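Local atomic coordinates of short chain dehydrogenase (A0QTM2 homolog) (Mycobacterium thermoresistibile, PDB entry 3SC4), a protein that probably catalyses NAD(P)(H)-dependent oxidation or reduction of a small organic substrate, as other members of the short-chain dehydrogenase/reductase family do. Residues P145-L150 / A187-N192; C176-A181 / G240-C245; D212-R217 / D261-S266. One frame throughout, in Å; residues are numbered along the deposited sequence.

Contact 1. Residues P145-L150 / A187-N192; sequences PHILTL and AGIASN
Four backbone hydrogen bonds join 145-150 to 187-192, and all four run through A190 and N192. The A190 N-H reaches P145 O at 3.0 Å, and A190 O takes the I147 N-H at 2.7 Å. This second bond is nearly straight (175° at the hydrogen), yet its donor stands 34° above the carbonyl plane. Two residues on, N192 N binds I147 O at 3.0 Å and N192 O accepts from T149 N at 3.0 Å, both in the carbonyl plane. With the strand segments only 9° from parallel, this is the ladder of two neighbouring parallel strands. The chain leaves strand 146-149, passes through helix 164-183 and returns in strand 190-195, a beta-alpha-beta crossover of the Rossmann fold. Waters supplement the ladder. One water lies at the edge of the H146 ring, in its plane and 2.6 Å from ND1; it also donates to I147 O and accepts from N192 ND2, so I147 O is gripped by a peptide N-H and this water, and weakly by a second water. The latter donates to S191 OG and N192 O and also bonds T149 OG1. The strongest polar partners come from elsewhere in the chain: K234 O for H146 NE2, Y238 O for N192 ND2, A177 O for S191 OG and N99 ND2 for T149 OG1. Apolar contacts differ by face. On the side of H146, L148, A190 and N192, the A190 methyl sits over the imidazole face, its CB 3.5 Å from the H146 ring centroid, a CH-pi contact; helix 222-232 packs there. On the side of I147 and S191, which faces helices 164-183 and 114-135, I147 CG1 rests 3.8 Å from I189 CG2.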
loop_
_atom_site.group_PDB
_atom_site.type_symbol
_atom_site.label_atom_id
_atom_site.label_comp_id
_atom_site.label_asym_id
_atom_site.label_seq_id
_atom_site.Cartn_x
_atom_site.Cartn_y
_atom_site.Cartn_z
ATOM N N PRO B 145 -12.889 21.937 5.329
ATOM C CA PRO B 145 -11.535 21.368 5.232
ATOM C C PRO B 145 -11.377 20.209 4.245
ATOM O O PRO B 145 -12.247 19.339 4.173
ATOM C CB PRO B 145 -11.262 20.875 6.655
ATOM C CG PRO B 145 -12.635 20.651 7.232
ATOM C CD PRO B 145 -13.505 21.681 6.637
ATOM N N HIS B 146 -10.252 20.193 3.529
ATOM C CA HIS B 146 -9.998 19.220 2.480
ATOM C C HIS B 146 -8.617 18.632 2.581
ATOM O O HIS B 146 -7.641 19.370 2.658
ATOM C CB HIS B 146 -10.081 19.892 1.099
ATOM C CG HIS B 146 -11.427 19.799 0.474
ATOM N ND1 HIS B 146 -11.764 18.791 -0.402
ATOM C CD2 HIS B 146 -12.535 20.563 0.627
ATOM C CE1 HIS B 146 -13.020 18.949 -0.779
ATOM N NE2 HIS B 146 -13.511 20.016 -0.170
ATOM N N ILE B 147 -8.527 17.306 2.534
ATOM C CA ILE B 147 -7.259 16.674 2.236
ATOM C C ILE B 147 -7.297 16.217 0.787
ATOM O O ILE B 147 -8.257 15.603 0.369
ATOM C CB ILE B 147 -6.983 15.486 3.118
ATOM C CG1 ILE B 147 -7.107 15.899 4.598
ATOM C CG2 ILE B 147 -5.603 14.953 2.766
ATOM C CD1 ILE B 147 -6.936 14.757 5.643
ATOM N N LEU B 148 -6.251 16.507 0.029
ATOM C CA LEU B 148 -6.203 16.135 -1.384
ATOM C C LEU B 148 -4.862 15.502 -1.661
ATOM O O LEU B 148 -3.809 16.096 -1.359
ATOM C CB LEU B 148 -6.373 17.365 -2.267
ATOM C CG LEU B 148 -6.556 17.092 -3.755
ATOM C CD1 LEU B 148 -7.871 16.414 -4.032
ATOM C CD2 LEU B 148 -6.488 18.413 -4.518
ATOM N N THR B 149 -4.900 14.311 -2.256
ATOM C CA THR B 149 -3.727 13.467 -2.378
ATOM C C THR B 149 -3.545 13.172 -3.840
ATOM O O THR B 149 -4.484 12.849 -4.537
ATOM C CB THR B 149 -3.899 12.187 -1.513
ATOM O OG1 THR B 149 -3.989 12.571 -0.141
ATOM C CG2 THR B 149 -2.729 11.260 -1.654
ATOM N N LEU B 150 -2.326 13.340 -4.303
ATOM C CA LEU B 150 -2.026 13.335 -5.726
ATOM C C LEU B 150 -1.599 11.928 -6.114
ATOM O O LEU B 150 -0.390 11.591 -6.118
ATOM C CB LEU B 150 -0.987 14.409 -6.048
ATOM C CG LEU B 150 -1.586 15.813 -6.317
ATOM C CD1 LEU B 150 -2.834 16.174 -5.491
ATOM C CD2 LEU B 150 -0.558 16.917 -6.236
ATOM N N ALA B 187 -16.126 13.865 11.366
ATOM C CA ALA B 187 -15.471 15.145 11.655
ATOM C C ALA B 187 -15.671 16.152 10.502
ATOM O O ALA B 187 -15.416 17.334 10.657
ATOM C CB ALA B 187 -13.983 14.939 11.956
ATOM N N GLY B 188 -16.112 15.680 9.341
ATOM C CA GLY B 188 -16.356 16.570 8.191
ATOM C C GLY B 188 -15.119 17.072 7.447
ATOM O O GLY B 188 -15.132 18.167 6.898
ATOM N N ILE B 189 -14.050 16.279 7.407
ATOM C CA ILE B 189 -12.893 16.610 6.572
ATOM C C ILE B 189 -12.951 15.787 5.292
ATOM O O ILE B 189 -12.971 14.560 5.349
ATOM C CB ILE B 189 -11.554 16.324 7.270
ATOM C CG1 ILE B 189 -11.429 17.127 8.573
ATOM C CG2 ILE B 189 -10.387 16.670 6.332
ATOM C CD1 ILE B 189 -10.475 16.481 9.554
ATOM N N ALA B 190 -12.982 16.465 4.147
ATOM C CA ALA B 190 -12.958 15.800 2.855
ATOM C C ALA B 190 -11.590 15.193 2.675
ATOM O O ALA B 190 -10.619 15.780 3.125
ATOM C CB ALA B 190 -13.245 16.775 1.733
ATOM N N SER B 191 -11.527 14.013 2.050
ATOM C CA SER B 191 -10.274 13.444 1.560
ATOM C C SER B 191 -10.510 12.792 0.215
ATOM O O SER B 191 -11.280 11.835 0.101
ATOM C CB SER B 191 -9.707 12.402 2.536
ATOM O OG SER B 191 -8.424 11.944 2.121
ATOM N N ASN B 192 -9.832 13.300 -0.799
ATOM C CA ASN B 192 -9.993 12.821 -2.171
ATOM C C ASN B 192 -8.623 12.599 -2.810
ATOM O O ASN B 192 -7.609 13.097 -2.324
ATOM C CB ASN B 192 -10.785 13.843 -3.018
ATOM C CG ASN B 192 -12.220 14.017 -2.548
ATOM O OD1 ASN B 192 -13.054 13.127 -2.730
ATOM N ND2 ASN B 192 -12.513 15.163 -1.940
HETATM O O HOH W 1 -10.263 16.886 -1.426
HETATM O O HOH W 2 -6.619 12.830 0.304
#

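Contact 2. Residues C176-A181 / G240-C245; sequences CALGIA and GNTLLC
No hydrogen bond crosses between 176-181 and 240-245; the contact is van der Waals packing of L178 and A181 against the chain from G240 to T242. Its tight part is the leucine fork. With CG anti to the carbonyl carbon (chi1 -61°) and an extended chi2 of -179°, L178 carries both methyls to the chain at G240-T242. CD2 of L178 lies 3.5 Å from G240 O, and the T242 methyl meets the fork, its CG2 standing 3.7 Å from L178 CD1 and equally far from CD2, as the two side chains cross at about a right angle. A181 presses its CB against the glycine backbone, 3.5 Å from G240 N. The loose part is N241, which is partly exposed, barely touches the helix and has its CB directed away. G240 and T242 touch the helix yet stay partly exposed; L178 and A181 are buried, L178 also packing on L161 of the second subunit. Helix 164-183 packs on one face of the parallel sheet, A177 against T193 and I180 against S191 of strand 190-195, while strand 242-244 borders that strand as the outermost of the chain's sheet.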
loop_
_atom_site.group_PDB
_atom_site.type_symbol
_atom_site.label_atom_id
_atom_site.label_comp_id
_atom_site.label_asym_id
_atom_site.label_seq_id
_atom_site.Cartn_x
_atom_site.Cartn_y
_atom_site.Cartn_z
ATOM N N CYS B 176 -4.588 5.378 1.585
ATOM C CA CYS B 176 -4.553 6.236 2.746
ATOM C C CYS B 176 -5.663 7.291 2.642
ATOM O O CYS B 176 -6.437 7.499 3.590
ATOM C CB CYS B 176 -3.204 6.889 2.865
ATOM S SG CYS B 176 -3.000 7.809 4.374
ATOM N N ALA B 177 -5.770 7.913 1.480
ATOM C CA ALA B 177 -6.687 8.992 1.271
ATOM C C ALA B 177 -8.124 8.520 1.395
ATOM O O ALA B 177 -8.971 9.243 1.952
ATOM C CB ALA B 177 -6.465 9.609 -0.090
ATOM N N LEU B 178 -8.409 7.340 0.838
ATOM C CA LEU B 178 -9.753 6.776 0.908
ATOM C C LEU B 178 -10.105 6.285 2.306
ATOM O O LEU B 178 -11.247 6.357 2.731
ATOM C CB LEU B 178 -9.911 5.626 -0.089
ATOM C CG LEU B 178 -9.710 6.005 -1.557
ATOM C CD1 LEU B 178 -9.905 4.789 -2.471
ATOM C CD2 LEU B 178 -10.685 7.124 -1.965
ATOM N N GLY B 179 -9.137 5.765 3.021
ATOM C CA GLY B 179 -9.380 5.354 4.391
ATOM C C GLY B 179 -9.701 6.554 5.261
ATOM O O GLY B 179 -10.693 6.552 5.988
ATOM N N ILE B 180 -8.849 7.577 5.177
ATOM C CA ILE B 180 -9.077 8.829 5.863
ATOM C C ILE B 180 -10.463 9.391 5.549
ATOM O O ILE B 180 -11.100 9.931 6.413
ATOM C CB ILE B 180 -8.063 9.899 5.437
ATOM C CG1 ILE B 180 -6.683 9.609 5.983
ATOM C CG2 ILE B 180 -8.489 11.259 5.956
ATOM C CD1 ILE B 180 -5.665 10.591 5.407
ATOM N N ALA B 181 -10.919 9.275 4.310
ATOM C CA ALA B 181 -12.233 9.810 3.962
ATOM C C ALA B 181 -13.291 9.156 4.852
ATOM O O ALA B 181 -14.142 9.859 5.401
ATOM C CB ALA B 181 -12.562 9.622 2.489
ATOM N N GLY B 240 -14.013 10.833 -0.437
ATOM C CA GLY B 240 -13.816 9.442 -0.822
ATOM C C GLY B 240 -13.753 9.169 -2.312
ATOM O O GLY B 240 -14.002 8.042 -2.730
ATOM N N ASN B 241 -13.444 10.189 -3.112
ATOM C CA ASN B 241 -13.441 10.066 -4.575
ATOM C C ASN B 241 -12.039 9.938 -5.120
ATOM O O ASN B 241 -11.121 10.653 -4.675
ATOM C CB ASN B 241 -14.046 11.294 -5.215
ATOM C CG ASN B 241 -15.472 11.514 -4.815
ATOM O OD1 ASN B 241 -15.789 12.454 -4.073
ATOM N ND2 ASN B 241 -16.354 10.678 -5.327
ATOM N N THR B 242 -11.866 9.053 -6.100
ATOM C CA THR B 242 -10.576 8.936 -6.788
ATOM C C THR B 242 -10.774 9.612 -8.155
ATOM O O THR B 242 -11.280 8.995 -9.092
ATOM C CB THR B 242 -10.074 7.452 -6.911
ATOM O OG1 THR B 242 -10.995 6.647 -7.668
ATOM C CG2 THR B 242 -9.876 6.815 -5.566
ATOM N N LEU B 243 -10.381 10.890 -8.235
ATOM C CA LEU B 243 -10.703 11.792 -9.373
ATOM C C LEU B 243 -9.606 11.938 -10.443
ATOM O O LEU B 243 -8.402 11.861 -10.152
ATOM C CB LEU B 243 -10.994 13.187 -8.819
ATOM C CG LEU B 243 -12.151 13.227 -7.821
ATOM C CD1 LEU B 243 -12.107 14.481 -6.974
ATOM C CD2 LEU B 243 -13.475 13.128 -8.594
ATOM N N LEU B 244 -10.045 12.184 -11.676
ATOM C CA LEU B 244 -9.160 12.525 -12.788
ATOM C C LEU B 244 -9.281 14.022 -13.146
ATOM O O LEU B 244 -10.378 14.533 -13.214
ATOM C CB LEU B 244 -9.547 11.688 -14.006
ATOM C CG LEU B 244 -9.290 10.186 -13.901
ATOM C CD1 LEU B 244 -9.824 9.440 -15.135
ATOM C CD2 LEU B 244 -7.816 9.940 -13.711
ATOM N N CYS B 245 -8.173 14.716 -13.415
ATOM C CA CYS B 245 -8.231 16.165 -13.606
ATOM C C CYS B 245 -9.235 16.593 -14.696
ATOM O O CYS B 245 -10.175 17.354 -14.451
ATOM C CB CYS B 245 -6.846 16.716 -13.936
ATOM S SG CYS B 245 -5.663 16.561 -12.569
#

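Contact 3. Residues D212-R217 / D261-S266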
loop_
_atom_site.group_PDB
_atom_site.type_symbol
_atom_site.label_atom_id
_atom_site.label_comp_id
_atom_site.label_asym_id
_atom_site.label_seq_id
_atom_site.Cartn_x
_atom_site.Cartn_y
_atom_site.Cartn_z
ATOM N N ASP B 212 14.442 23.550 -25.444
ATOM C CA ASP B 212 13.223 24.386 -25.329
ATOM C C ASP B 212 12.150 23.795 -26.247
ATOM O O ASP B 212 11.568 24.514 -27.079
ATOM C CB ASP B 212 13.508 25.853 -25.744
ATOM N N GLU B 213 11.909 22.484 -26.083
ATOM C CA GLU B 213 11.082 21.677 -27.005
ATOM C C GLU B 213 9.643 21.371 -26.533
ATOM O O GLU B 213 9.360 21.286 -25.335
ATOM C CB GLU B 213 11.785 20.352 -27.290
ATOM C CG GLU B 213 11.526 19.815 -28.686
ATOM C CD GLU B 213 12.355 18.593 -28.947
ATOM O OE1 GLU B 213 12.231 17.659 -28.123
ATOM O OE2 GLU B 213 13.132 18.574 -29.933
ATOM N N ALA B 214 8.766 21.191 -27.522
ATOM C CA ALA B 214 7.333 21.051 -27.322
ATOM C C ALA B 214 7.059 19.623 -26.918
ATOM O O ALA B 214 7.523 18.688 -27.586
ATOM C CB ALA B 214 6.584 21.378 -28.619
ATOM N N MET B 215 6.333 19.454 -25.820
ATOM C CA MET B 215 5.971 18.121 -25.356
ATOM C C MET B 215 4.560 17.869 -25.867
ATOM O O MET B 215 3.588 18.097 -25.165
ATOM C CB MET B 215 6.082 18.036 -23.825
ATOM C CG MET B 215 7.512 18.281 -23.304
ATOM S SD MET B 215 8.608 16.854 -23.514
ATOM C CE MET B 215 9.280 17.092 -25.148
ATOM N N ALA B 216 4.478 17.417 -27.112
ATOM C CA ALA B 216 3.242 17.451 -27.887
ATOM C C ALA B 216 2.225 16.470 -27.346
ATOM O O ALA B 216 1.031 16.678 -27.477
ATOM C CB ALA B 216 3.525 17.166 -29.374
ATOM N N ARG B 217 2.701 15.413 -26.711
ATOM C CA ARG B 217 1.811 14.411 -26.149
ATOM C C ARG B 217 1.373 14.715 -24.713
ATOM O O ARG B 217 0.722 13.899 -24.102
ATOM C CB ARG B 217 2.496 13.029 -26.193
ATOM C CG ARG B 217 3.024 12.603 -27.593
ATOM C CD ARG B 217 3.000 11.068 -27.778
ATOM N NE ARG B 217 1.731 10.597 -28.349
ATOM C CZ ARG B 217 1.107 9.457 -28.034
ATOM N NH1 ARG B 217 1.588 8.616 -27.126
ATOM N NH2 ARG B 217 -0.039 9.154 -28.626
ATOM N N ASP B 261 -3.249 21.801 -23.231
ATOM C CA ASP B 261 -2.348 21.070 -24.113
ATOM C C ASP B 261 -1.058 21.887 -24.318
ATOM O O ASP B 261 -1.096 23.104 -24.546
ATOM C CB ASP B 261 -3.039 20.738 -25.455
ATOM C CG ASP B 261 -4.284 19.859 -25.286
ATOM O OD1 ASP B 261 -4.678 19.581 -24.130
ATOM O OD2 ASP B 261 -4.887 19.471 -26.313
ATOM N N CYS B 262 0.087 21.216 -24.179
ATOM C CA CYS B 262 1.373 21.849 -24.438
ATOM C C CYS B 262 1.409 22.252 -25.906
ATOM O O CYS B 262 1.888 23.323 -26.216
ATOM C CB CYS B 262 2.522 20.892 -24.133
ATOM S SG CYS B 262 2.675 20.345 -22.420
ATOM N N VAL B 263 0.886 21.387 -26.790
ATOM C CA VAL B 263 0.697 21.702 -28.210
ATOM C C VAL B 263 -0.686 21.272 -28.733
ATOM O O VAL B 263 -0.891 20.095 -29.048
ATOM C CB VAL B 263 1.773 21.018 -29.076
ATOM C CG1 VAL B 263 1.553 21.342 -30.577
ATOM C CG2 VAL B 263 3.188 21.444 -28.613
ATOM N N PRO B 264 -1.637 22.225 -28.839
ATOM C CA PRO B 264 -3.012 21.905 -29.291
ATOM C C PRO B 264 -3.126 21.212 -30.657
ATOM O O PRO B 264 -2.345 21.495 -31.564
ATOM C CB PRO B 264 -3.710 23.264 -29.316
ATOM C CG PRO B 264 -2.983 24.084 -28.320
ATOM C CD PRO B 264 -1.552 23.589 -28.282
ATOM N N GLY B 265 -4.082 20.291 -30.770
ATOM C CA GLY B 265 -4.310 19.531 -32.002
ATOM C C GLY B 265 -3.345 18.372 -32.206
ATOM O O GLY B 265 -3.227 17.854 -33.325
ATOM N N SER B 266 -2.635 17.986 -31.137
ATOM C CA SER B 266 -1.770 16.804 -31.155
ATOM C C SER B 266 -2.530 15.593 -30.672
ATOM O O SER B 266 -3.554 15.704 -30.033
ATOM C CB SER B 266 -0.566 16.972 -30.225
ATOM O OG SER B 266 0.279 18.020 -30.627
HETATM O O HOH W 3 0.047 18.738 -26.252
#
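V263 O is held by two donors, both from S266. The stronger is the serine hydroxyl, S266 OG, at 2.9 Å from V263 O; it approaches from above the carbonyl plane, 29° out of it. The second is weak, S266 N lying 3.4 Å from V263 O. S266 OG is anti to its own carbonyl carbon and beside its backbone N, so hydroxyl and N-H both come to the one acceptor. Between the two segments the polar link is a water. It donates to A216 O at 2.6 Å and accepts from V263 N at 2.8 Å, bridging the backbones where no direct hydrogen bond forms. The water has more acceptors nearby than protons to give, so its protons may be shared.

The residues V263 to S266 make a type II beta turn with P264 and G265 at its corner, G265 taking the positive phi (80°) that its third position requires. The turn lies in the loop following helix 245-252 and faces the loop between helices 203-209 and 222-232, so the contact joins two surface loops beyond the sheet.

Apolar packing does the rest. V263 has CG1 anti to the backbone N (chi1 179°), which turns CG2 to the opposite loop, where it meets the A214 methyl closely, V263 CG2 to A214 CB 3.4 Å. A216 CB comes alongside the same valine and also meets the hydroxyl of S266. Two carbonyls are touched by carbon: M215 O lies 3.2 Å from C262 CB, and A216 O lies 3.2 Å from S266 CB. The M215 side chain bends away to pack on V205, Q206 and L209 of helix 203-209, while D261 forms a salt bridge with R219 near the contact.

In the fold
Contacts 1 and 2 are neighbours, with centres 8 Å apart: helix 164-183 of contact 2 connects the two strands of contact 1, and strand 242-244 lies beside 190-195 in the same sheet. They meet directly at S191 O, 3.0 Å from G240 N, a probable hydrogen bond. Their segments alternate along the chain. Strands 146-149, 190-195 and 242-244 are neighbours, in that order, at one edge of the seven-stranded parallel sheet. Contact 3 lies apart, its centre 33 Å from that of contact 1 and 30 Å from that of contact 2. It follows contact 1 in series but interleaves with contact 2. Contact 1 belongs to the buried parallel sheet, contact 2 packs a helix beside its outer strand, and contact 3 joins surface loops.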